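Local coordinates for protein putative O-Methyltransferase (Corynebacterium glutamicum, PDB 3DR5) that probably transfers a methyl group from S-adenosyl-L-methionine to an oxygen of a substrate that is not known, at residues S57-I63 with S129-G135; A148-L152 with V209-A213. One frame throughout, in Å; residues are numbered along the deposited sequence.

Contact 1: residues S57-I63 with S129-G135; sequences STGAIAI and SYQLVFG
Two parallel neighbouring strands, 59-63 and 132-135, form the centre of a Rossmann-like methyltransferase sheet with strand order 3-2-1-4-5-7-6. Their axes run 4.6 Å apart at 7°. Ser-57 lies in the loop before the first strand, CA 5.2 Å from Ser-129 CA. Thr-58 N donates to Ser-129 O at 2.7 Å. Gly-59 has phi/psi 137/-138, where a CB would strike the preceding carbonyl; its O accepts from Gln-131 N at 3.1 Å. The chain turns a corner at Gln-131; regular pairing follows. Ala-60 pairs with Leu-132, CB to CB 4.0 Å, on the face covered by helix 67-77. Ile-61, extended (-126/131), pairs with Val-133 on the other face. Its N donates to Leu-132 O and its O accepts from Phe-134 N, both at 2.8 Å. Its mt rotamer sets CD1 over the Tyr-130 ring, 3.7 Å from the centroid. Ala-62 pairs with Phe-134. Ile-63 pairs with Gly-135 (CA-CA 4.7 Å); its N donates to Phe-134 O at 2.7 Å, and its CD1 meets Val-133 CG1 at 3.9 Å.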
loop_
_atom_site.group_PDB
_atom_site.type_symbol
_atom_site.label_atom_id
_atom_site.label_comp_id
_atom_site.label_asym_id
_atom_site.label_seq_id
_atom_site.Cartn_x
_atom_site.Cartn_y
_atom_site.Cartn_z
ATOM N N SER A 57 -6.396 4.219 18.434
ATOM C CA SER A 57 -6.605 5.181 17.360
ATOM C C SER A 57 -8.041 5.689 17.271
ATOM O O SER A 57 -8.986 4.934 17.466
ATOM C CB SER A 57 -6.198 4.533 16.035
ATOM O OG SER A 57 -6.628 5.278 14.909
ATOM N N THR A 58 -8.198 6.975 16.971
ATOM C CA THR A 58 -9.524 7.552 16.821
ATOM C C THR A 58 -10.070 7.061 15.477
ATOM O O THR A 58 -11.284 6.894 15.304
ATOM C CB THR A 58 -9.468 9.095 16.822
ATOM O OG1 THR A 58 -8.847 9.547 18.030
ATOM C CG2 THR A 58 -10.880 9.683 16.742
ATOM N N GLY A 59 -9.163 6.819 14.529
ATOM C CA GLY A 59 -9.572 6.355 13.210
ATOM C C GLY A 59 -8.845 7.039 12.065
ATOM O O GLY A 59 -7.637 7.286 12.121
ATOM N N ALA A 60 -9.593 7.374 11.024
ATOM C CA ALA A 60 -9.006 8.003 9.860
ATOM C C ALA A 60 -9.564 9.382 9.565
ATOM O O ALA A 60 -10.636 9.756 10.050
ATOM C CB ALA A 60 -9.191 7.087 8.638
ATOM N N ILE A 61 -8.815 10.135 8.767
ATOM C CA ILE A 61 -9.244 11.459 8.335
ATOM C C ILE A 61 -9.189 11.501 6.801
ATOM O O ILE A 61 -8.193 11.086 6.194
ATOM C CB ILE A 61 -8.333 12.588 8.852
ATOM C CG1 ILE A 61 -8.351 12.634 10.378
ATOM C CG2 ILE A 61 -8.833 13.946 8.313
ATOM C CD1 ILE A 61 -7.390 13.651 10.970
ATOM N N ALA A 62 -10.270 11.972 6.185
ATOM C CA ALA A 62 -10.324 12.130 4.730
ATOM C C ALA A 62 -10.527 13.631 4.447
ATOM O O ALA A 62 -11.572 14.203 4.757
ATOM C CB ALA A 62 -11.483 11.316 4.120
ATOM N N ILE A 63 -9.512 14.267 3.876
ATOM C CA ILE A 63 -9.562 15.681 3.541
ATOM C C ILE A 63 -9.698 15.765 2.029
ATOM O O ILE A 63 -8.715 15.702 1.292
ATOM C CB ILE A 63 -8.281 16.386 4.003
ATOM C CG1 ILE A 63 -8.216 16.362 5.533
ATOM C CG2 ILE A 63 -8.251 17.805 3.483
ATOM C CD1 ILE A 63 -6.817 16.167 6.075
ATOM N N SER A 129 -3.408 10.750 17.423
ATOM C CA SER A 129 -4.652 10.007 17.576
ATOM C C SER A 129 -5.175 9.334 16.316
ATOM O O SER A 129 -6.152 8.590 16.372
ATOM C CB SER A 129 -5.740 10.935 18.105
ATOM O OG SER A 129 -5.743 11.015 19.513
ATOM N N TYR A 130 -4.526 9.572 15.186
ATOM C CA TYR A 130 -5.002 9.019 13.936
ATOM C C TYR A 130 -4.044 8.046 13.272
ATOM O O TYR A 130 -2.836 8.264 13.244
ATOM C CB TYR A 130 -5.353 10.180 12.999
ATOM C CG TYR A 130 -6.465 11.057 13.547
ATOM C CD1 TYR A 130 -7.806 10.717 13.352
ATOM C CD2 TYR A 130 -6.178 12.166 14.349
ATOM C CE1 TYR A 130 -8.837 11.461 13.928
ATOM C CE2 TYR A 130 -7.197 12.918 14.933
ATOM C CZ TYR A 130 -8.529 12.551 14.722
ATOM O OH TYR A 130 -9.542 13.291 15.294
ATOM N N GLN A 131 -4.611 6.974 12.727
ATOM C CA GLN A 131 -3.846 5.927 12.061
ATOM C C GLN A 131 -3.748 6.118 10.547
ATOM O O GLN A 131 -2.912 5.494 9.886
ATOM C CB GLN A 131 -4.494 4.571 12.335
ATOM C CG GLN A 131 -5.802 4.380 11.550
ATOM C CD GLN A 131 -6.671 3.246 12.070
ATOM O OE1 GLN A 131 -6.661 2.141 11.530
ATOM N NE2 GLN A 131 -7.414 3.514 13.134
ATOM N N LEU A 132 -4.599 6.974 9.992
ATOM C CA LEU A 132 -4.601 7.179 8.548
ATOM C C LEU A 132 -5.202 8.525 8.164
ATOM O O LEU A 132 -6.269 8.908 8.648
ATOM C CB LEU A 132 -5.390 6.047 7.863
ATOM C CG LEU A 132 -5.669 6.123 6.350
ATOM C CD1 LEU A 132 -4.366 5.941 5.577
ATOM C CD2 LEU A 132 -6.680 5.050 5.941
ATOM N N VAL A 133 -4.506 9.244 7.293
ATOM C CA VAL A 133 -4.987 10.525 6.821
ATOM C C VAL A 133 -4.827 10.582 5.303
ATOM O O VAL A 133 -3.735 10.393 4.764
ATOM C CB VAL A 133 -4.217 11.702 7.483
ATOM C CG1 VAL A 133 -4.727 13.041 6.939
ATOM C CG2 VAL A 133 -4.391 11.644 9.000
ATOM N N PHE A 134 -5.936 10.816 4.615
ATOM C CA PHE A 134 -5.939 10.936 3.169
ATOM C C PHE A 134 -6.181 12.405 2.850
ATOM O O PHE A 134 -7.115 13.033 3.371
ATOM C CB PHE A 134 -7.062 10.107 2.528
ATOM C CG PHE A 134 -7.229 10.371 1.058
ATOM C CD1 PHE A 134 -6.444 9.705 0.121
ATOM C CD2 PHE A 134 -8.151 11.319 0.614
ATOM C CE1 PHE A 134 -6.567 9.994 -1.246
ATOM C CE2 PHE A 134 -8.281 11.618 -0.745
ATOM C CZ PHE A 134 -7.491 10.949 -1.680
ATOM N N GLY A 135 -5.324 12.953 1.998
ATOM C CA GLY A 135 -5.471 14.341 1.613
ATOM C C GLY A 135 -5.557 14.562 0.110
ATOM O O GLY A 135 -4.752 14.035 -0.661
#

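Contact 2: residues A148-L152 with V209-A213; sequences AAWPL and VVTKA
Helix segment 148-152 faces the end of strand 207-212. The segment axes of 148-152 and 209-212 approach to 9.8 Å and cross at -35°, N-to-C directions roughly alike. At this spacing long side chains make the contact, and 235 Å² is buried. The nearest CA pair is Trp-150 and Lys-212, 8.0 Å apart. The helix is kinked at Pro-151, whose N has no hydrogen to give to the turn before.

The polar part is one hydrogen bond. Lys-212 NZ donates to Trp-150 O at 2.8 Å. The same NZ also bonds the O of Leu-153, so one ammonium gathers the carbonyls of Trp-150 and Leu-153. Lys-212 reaches them with chi1 -173°, chi2 175°, chi3 -74° and chi4 -174°.

The sheet is of the Rossmann-like methyltransferase type. Helix 142-152 is the crossover between parallel strands 130-135 and 157-161. The contact bridges from that crossover helix to the reversed strand 207-212, which lies between 157-161 and 196-201.

The aromatic part is a cation-pi contact over the indole face. Lys-212 NZ lies 4.4 Å from the centroid of the Trp-150 five-membered ring, 11° off its normal. A CH-pi contact accompanies it, with Lys-212 CE 3.8 Å from that centroid. Trp-150 has chi1 -155° and chi2 -116°, which carry the indole across to the strand.

At the benzo end of the indole, Trp-150 CH2 comes within 3.9 Å of the backbone carbon Thr-211 C. Val-210 points its CA-to-CB bond toward the helix segment.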
loop_
_atom_site.group_PDB
_atom_site.type_symbol
_atom_site.label_atom_id
_atom_site.label_comp_id
_atom_site.label_asym_id
_atom_site.label_seq_id
_atom_site.Cartn_x
_atom_site.Cartn_y
_atom_site.Cartn_z
ATOM N N ALA A 148 0.569 19.915 9.192
ATOM C CA ALA A 148 -0.662 19.843 9.974
ATOM C C ALA A 148 -1.009 18.408 10.347
ATOM O O ALA A 148 -1.401 18.123 11.476
ATOM C CB ALA A 148 -1.819 20.472 9.191
ATOM N N ALA A 149 -0.866 17.501 9.391
ATOM C CA ALA A 149 -1.205 16.109 9.624
ATOM C C ALA A 149 -0.208 15.311 10.462
ATOM O O ALA A 149 -0.605 14.485 11.290
ATOM C CB ALA A 149 -1.441 15.409 8.279
ATOM N N TRP A 150 1.081 15.563 10.269
ATOM C CA TRP A 150 2.099 14.793 10.982
ATOM C C TRP A 150 1.877 14.624 12.475
ATOM O O TRP A 150 1.900 13.497 12.986
ATOM C CB TRP A 150 3.500 15.365 10.727
ATOM C CG TRP A 150 4.588 14.331 10.909
ATOM C CD1 TRP A 150 5.585 14.342 11.837
ATOM C CD2 TRP A 150 4.756 13.120 10.154
ATOM N NE1 TRP A 150 6.368 13.217 11.708
ATOM C CE2 TRP A 150 5.884 12.452 10.680
ATOM C CE3 TRP A 150 4.069 12.542 9.076
ATOM C CZ2 TRP A 150 6.334 11.221 10.176
ATOM C CZ3 TRP A 150 4.517 11.321 8.571
ATOM C CH2 TRP A 150 5.643 10.679 9.119
ATOM N N PRO A 151 1.647 15.729 13.196
ATOM C CA PRO A 151 1.430 15.618 14.641
ATOM C C PRO A 151 0.236 14.740 15.014
ATOM O O PRO A 151 0.240 14.093 16.056
ATOM C CB PRO A 151 1.201 17.068 15.084
ATOM C CG PRO A 151 1.858 17.889 14.023
ATOM C CD PRO A 151 1.591 17.133 12.749
ATOM N N LEU A 152 -0.785 14.724 14.160
ATOM C CA LEU A 152 -2.000 13.948 14.421
ATOM C C LEU A 152 -1.811 12.450 14.204
ATOM O O LEU A 152 -2.504 11.625 14.797
ATOM C CB LEU A 152 -3.139 14.451 13.533
ATOM C CG LEU A 152 -3.424 15.961 13.513
ATOM C CD1 LEU A 152 -4.402 16.306 12.378
ATOM C CD2 LEU A 152 -3.987 16.395 14.861
ATOM N N VAL A 209 2.741 8.420 -0.084
ATOM C CA VAL A 209 2.260 8.011 1.216
ATOM C C VAL A 209 3.471 8.024 2.147
ATOM O O VAL A 209 4.531 7.466 1.854
ATOM C CB VAL A 209 1.501 6.619 1.185
ATOM C CG1 VAL A 209 1.716 5.933 -0.125
ATOM C CG2 VAL A 209 1.891 5.768 2.374
ATOM N N VAL A 210 3.324 8.715 3.263
ATOM C CA VAL A 210 4.398 8.801 4.209
ATOM C C VAL A 210 3.871 8.303 5.544
ATOM O O VAL A 210 2.930 8.858 6.134
ATOM C CB VAL A 210 5.015 10.269 4.223
ATOM C CG1 VAL A 210 4.070 11.232 3.544
ATOM C CG2 VAL A 210 5.388 10.700 5.606
ATOM N N THR A 211 4.475 7.221 6.014
ATOM C CA THR A 211 4.039 6.661 7.262
ATOM C C THR A 211 5.057 6.941 8.359
ATOM O O THR A 211 6.265 7.001 8.109
ATOM C CB THR A 211 3.674 5.137 7.096
ATOM O OG1 THR A 211 4.509 4.314 7.913
ATOM C CG2 THR A 211 3.759 4.723 5.650
ATOM N N LYS A 212 4.550 7.148 9.571
ATOM C CA LYS A 212 5.392 7.464 10.710
ATOM C C LYS A 212 6.048 6.195 11.211
ATOM O O LYS A 212 5.398 5.255 11.660
ATOM C CB LYS A 212 4.556 8.140 11.812
ATOM C CG LYS A 212 5.370 8.667 12.975
ATOM C CD LYS A 212 4.517 9.436 13.984
ATOM C CE LYS A 212 4.119 10.813 13.462
ATOM N NZ LYS A 212 3.408 11.615 14.502
ATOM N N ALA A 213 7.368 6.177 11.122
ATOM C CA ALA A 213 8.146 5.022 11.537
ATOM C C ALA A 213 7.993 4.666 13.006
ATOM O O ALA A 213 7.753 5.536 13.841
ATOM C CB ALA A 213 9.630 5.258 11.208
#

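How the contacts relate
From the N terminus, strand 59-63 comes first. Contact 1 closes a loop of 65 residues when the chain returns at 129-135. Helix 142-152 follows strand 130-135, and contact 2 then closes a second loop of 56 residues at 209-213. The loops are in series: they neither nest nor cross. Contact 1 joins central strands of the sheet; contact 2 ties crossover helix 142-152 to the reversed strand 207-212. Their centres are 10 Å apart, and they touch. Leu-152 O is 2.9 Å from both Ser-129 N and Tyr-130 N, probable hydrogen bonds. In addition, Ile-61 CD1 packs on Leu-152 CD1 at 4.2 Å, and Val-133 CG1 on Ala-149 CB at 4.3 Å.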